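Local coordinates for Serine/threonine-protein kinase Tel1 (Chaetomium thermophilum, PDB 6SKY) that probably phosphorylates serine and threonine residues followed by glutamine, using ATP, to switch on checkpoint signalling after DNA damage, at residues A[2291-2296]-A[2389-2394]. Residues are numbered along the deposited sequence; the frame is centred on the assembly and turned at random.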
loop_
_atom_site.group_PDB
_atom_site.type_symbol
_atom_site.label_atom_id
_atom_site.label_comp_id
_atom_site.label_asym_id
_atom_site.label_seq_id
_atom_site.Cartn_x
_atom_site.Cartn_y
_atom_site.Cartn_z
ATOM N N VAL A 2291 -10.940 20.355 -20.586
ATOM C CA VAL A 2291 -11.787 19.484 -21.399
ATOM C C VAL A 2291 -11.033 18.970 -22.622
ATOM O O VAL A 2291 -11.089 17.777 -22.955
ATOM C CB VAL A 2291 -13.074 20.224 -21.797
ATOM C CG1 VAL A 2291 -13.909 19.375 -22.689
ATOM C CG2 VAL A 2291 -13.850 20.590 -20.577
ATOM N N PHE A 2292 -10.313 19.856 -23.308
ATOM C CA PHE A 2292 -9.624 19.472 -24.534
ATOM C C PHE A 2292 -8.464 18.535 -24.252
ATOM O O PHE A 2292 -8.234 17.588 -25.007
ATOM C CB PHE A 2292 -9.125 20.710 -25.263
ATOM C CG PHE A 2292 -10.206 21.541 -25.852
ATOM C CD1 PHE A 2292 -11.280 20.957 -26.461
ATOM C CD2 PHE A 2292 -10.139 22.913 -25.805
ATOM C CE1 PHE A 2292 -12.269 21.721 -27.005
ATOM C CE2 PHE A 2292 -11.127 23.674 -26.346
ATOM C CZ PHE A 2292 -12.190 23.079 -26.947
ATOM N N HIS A 2293 -7.717 18.775 -23.179
ATOM C CA HIS A 2293 -6.648 17.851 -22.834
ATOM C C HIS A 2293 -7.200 16.488 -22.452
ATOM O O HIS A 2293 -6.638 15.458 -22.834
ATOM C CB HIS A 2293 -5.812 18.419 -21.700
ATOM C CG HIS A 2293 -4.677 17.540 -21.299
ATOM N ND1 HIS A 2293 -3.533 17.417 -22.052
ATOM C CD2 HIS A 2293 -4.513 16.733 -20.228
ATOM C CE1 HIS A 2293 -2.708 16.575 -21.458
ATOM N NE2 HIS A 2293 -3.281 16.143 -20.352
ATOM N N GLN A 2294 -8.294 16.462 -21.692
ATOM C CA GLN A 2294 -8.970 15.213 -21.373
ATOM C C GLN A 2294 -9.285 14.418 -22.628
ATOM O O GLN A 2294 -8.951 13.233 -22.738
ATOM C CB GLN A 2294 -10.255 15.530 -20.616
ATOM C CG GLN A 2294 -10.854 14.385 -19.872
ATOM C CD GLN A 2294 -10.004 13.984 -18.723
ATOM O OE1 GLN A 2294 -9.665 14.803 -17.873
ATOM N NE2 GLN A 2294 -9.625 12.720 -18.689
ATOM N N PHE A 2295 -9.936 15.063 -23.590
ATOM C CA PHE A 2295 -10.365 14.350 -24.782
ATOM C C PHE A 2295 -9.180 13.905 -25.630
ATOM O O PHE A 2295 -9.189 12.802 -26.186
ATOM C CB PHE A 2295 -11.310 15.225 -25.588
ATOM C CG PHE A 2295 -12.204 14.461 -26.488
ATOM C CD1 PHE A 2295 -12.331 13.104 -26.361
ATOM C CD2 PHE A 2295 -12.906 15.093 -27.474
ATOM C CE1 PHE A 2295 -13.149 12.399 -27.194
ATOM C CE2 PHE A 2295 -13.722 14.390 -28.306
ATOM C CZ PHE A 2295 -13.843 13.045 -28.168
ATOM N N ALA A 2296 -8.149 14.742 -25.744
ATOM C CA ALA A 2296 -6.981 14.369 -26.535
ATOM C C ALA A 2296 -6.248 13.185 -25.927
ATOM O O ALA A 2296 -5.841 12.270 -26.644
ATOM C CB ALA A 2296 -6.042 15.556 -26.667
ATOM N N ASP A 2389 -2.144 27.404 -20.277
ATOM C CA ASP A 2389 -0.760 27.021 -20.054
ATOM C C ASP A 2389 -0.612 25.831 -19.124
ATOM O O ASP A 2389 0.517 25.440 -18.822
ATOM C CB ASP A 2389 0.028 28.198 -19.483
ATOM C CG ASP A 2389 0.491 29.161 -20.546
ATOM O OD1 ASP A 2389 -0.364 29.825 -21.168
ATOM O OD2 ASP A 2389 1.716 29.256 -20.759
ATOM N N GLU A 2390 -1.717 25.253 -18.657
ATOM C CA GLU A 2390 -1.627 24.151 -17.708
ATOM C C GLU A 2390 -0.887 22.969 -18.306
ATOM O O GLU A 2390 -0.046 22.354 -17.645
ATOM C CB GLU A 2390 -3.021 23.722 -17.265
ATOM C CG GLU A 2390 -3.786 24.758 -16.487
ATOM C CD GLU A 2390 -5.200 24.301 -16.166
ATOM O OE1 GLU A 2390 -5.922 23.884 -17.098
ATOM O OE2 GLU A 2390 -5.587 24.349 -14.978
ATOM N N HIS A 2391 -1.190 22.636 -19.551
ATOM C CA HIS A 2391 -0.638 21.465 -20.221
ATOM C C HIS A 2391 0.211 21.960 -21.380
ATOM O O HIS A 2391 -0.320 22.316 -22.434
ATOM C CB HIS A 2391 -1.749 20.546 -20.698
ATOM C CG HIS A 2391 -2.858 20.383 -19.710
ATOM N ND1 HIS A 2391 -3.999 21.152 -19.740
ATOM C CD2 HIS A 2391 -2.999 19.541 -18.660
ATOM C CE1 HIS A 2391 -4.797 20.791 -18.752
ATOM N NE2 HIS A 2391 -4.213 19.814 -18.083
ATOM N N ASP A 2392 1.525 22.001 -21.184
ATOM C CA ASP A 2392 2.431 22.467 -22.216
ATOM C C ASP A 2392 3.388 21.406 -22.714
ATOM O O ASP A 2392 4.089 21.651 -23.699
ATOM C CB ASP A 2392 3.238 23.673 -21.723
ATOM C CG ASP A 2392 2.506 24.974 -21.925
ATOM O OD1 ASP A 2392 1.395 24.941 -22.487
ATOM O OD2 ASP A 2392 3.041 26.028 -21.527
ATOM N N ASN A 2393 3.450 20.247 -22.075
ATOM C CA ASN A 2393 4.136 19.118 -22.679
ATOM C C ASN A 2393 3.269 18.411 -23.702
ATOM O O ASN A 2393 3.689 17.388 -24.244
ATOM C CB ASN A 2393 4.583 18.137 -21.604
ATOM C CG ASN A 2393 5.303 18.821 -20.476
ATOM O OD1 ASN A 2393 6.426 19.292 -20.638
ATOM N ND2 ASN A 2393 4.659 18.889 -19.321
ATOM N N ASP A 2394 2.067 18.921 -23.954
ATOM C CA ASP A 2394 1.278 18.499 -25.094
ATOM C C ASP A 2394 1.891 18.941 -26.406
ATOM O O ASP A 2394 1.496 18.433 -27.454
ATOM C CB ASP A 2394 -0.138 19.051 -24.982
ATOM C CG ASP A 2394 -0.934 18.382 -23.891
ATOM O OD1 ASP A 2394 -2.175 18.338 -23.997
ATOM O OD2 ASP A 2394 -0.317 17.878 -22.933
#
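His2293 lays its imidazole against that of His2391 in an offset stack, the two planes only 7° from parallel and the ring centroids 4.0 Å apart. The slip between the rings brings each CB into play as well: His2293 CB stands over the face of the His2391 ring, 3.9 Å from its centroid, and His2391 CB returns the CH-pi contact less squarely over the His2293 ring. On its far face the His2391 ring is backed by Glu2390 CB, so this imidazole is sandwiched between its own neighbour in the loop and the helix residue opposite. A chi1 of -179° sets CG of His2293 opposite the backbone N, carrying the ring out from helix 2286-2303 and turning its ND1 edge to Asp2394. There ND1 donates a hydrogen bond to the syn lone pair of Asp2394 OD1, which lies nearly in the ring plane; the ring and carboxylate planes differ by 28°, close to coplanar. Stack and bond together restrain the rotation of the imidazole, and the carboxylate would tend to stabilise the doubly protonated, cationic form of His2293.

The contact belongs to the helical FAT domain, whose sequence falls in the TPR clan, and it ties helix 2286-2303, whose Phe2292 and Phe2295 pack on helix 2264-2279, to the short connection between helices 2348-2387 and 2394-2404. Asp2394, at the start of the latter helix, is the buried member of the trio and also packs on Tyr2381 and Ser2384. The solvent side is formed by loop residues that do not face helix 2286-2303: Asp2389 and Asn2393 are exposed there, and the carboxylates of Asp2389 and Asp2392 form salt bridges with Arg2425 and Lys2426, respectively.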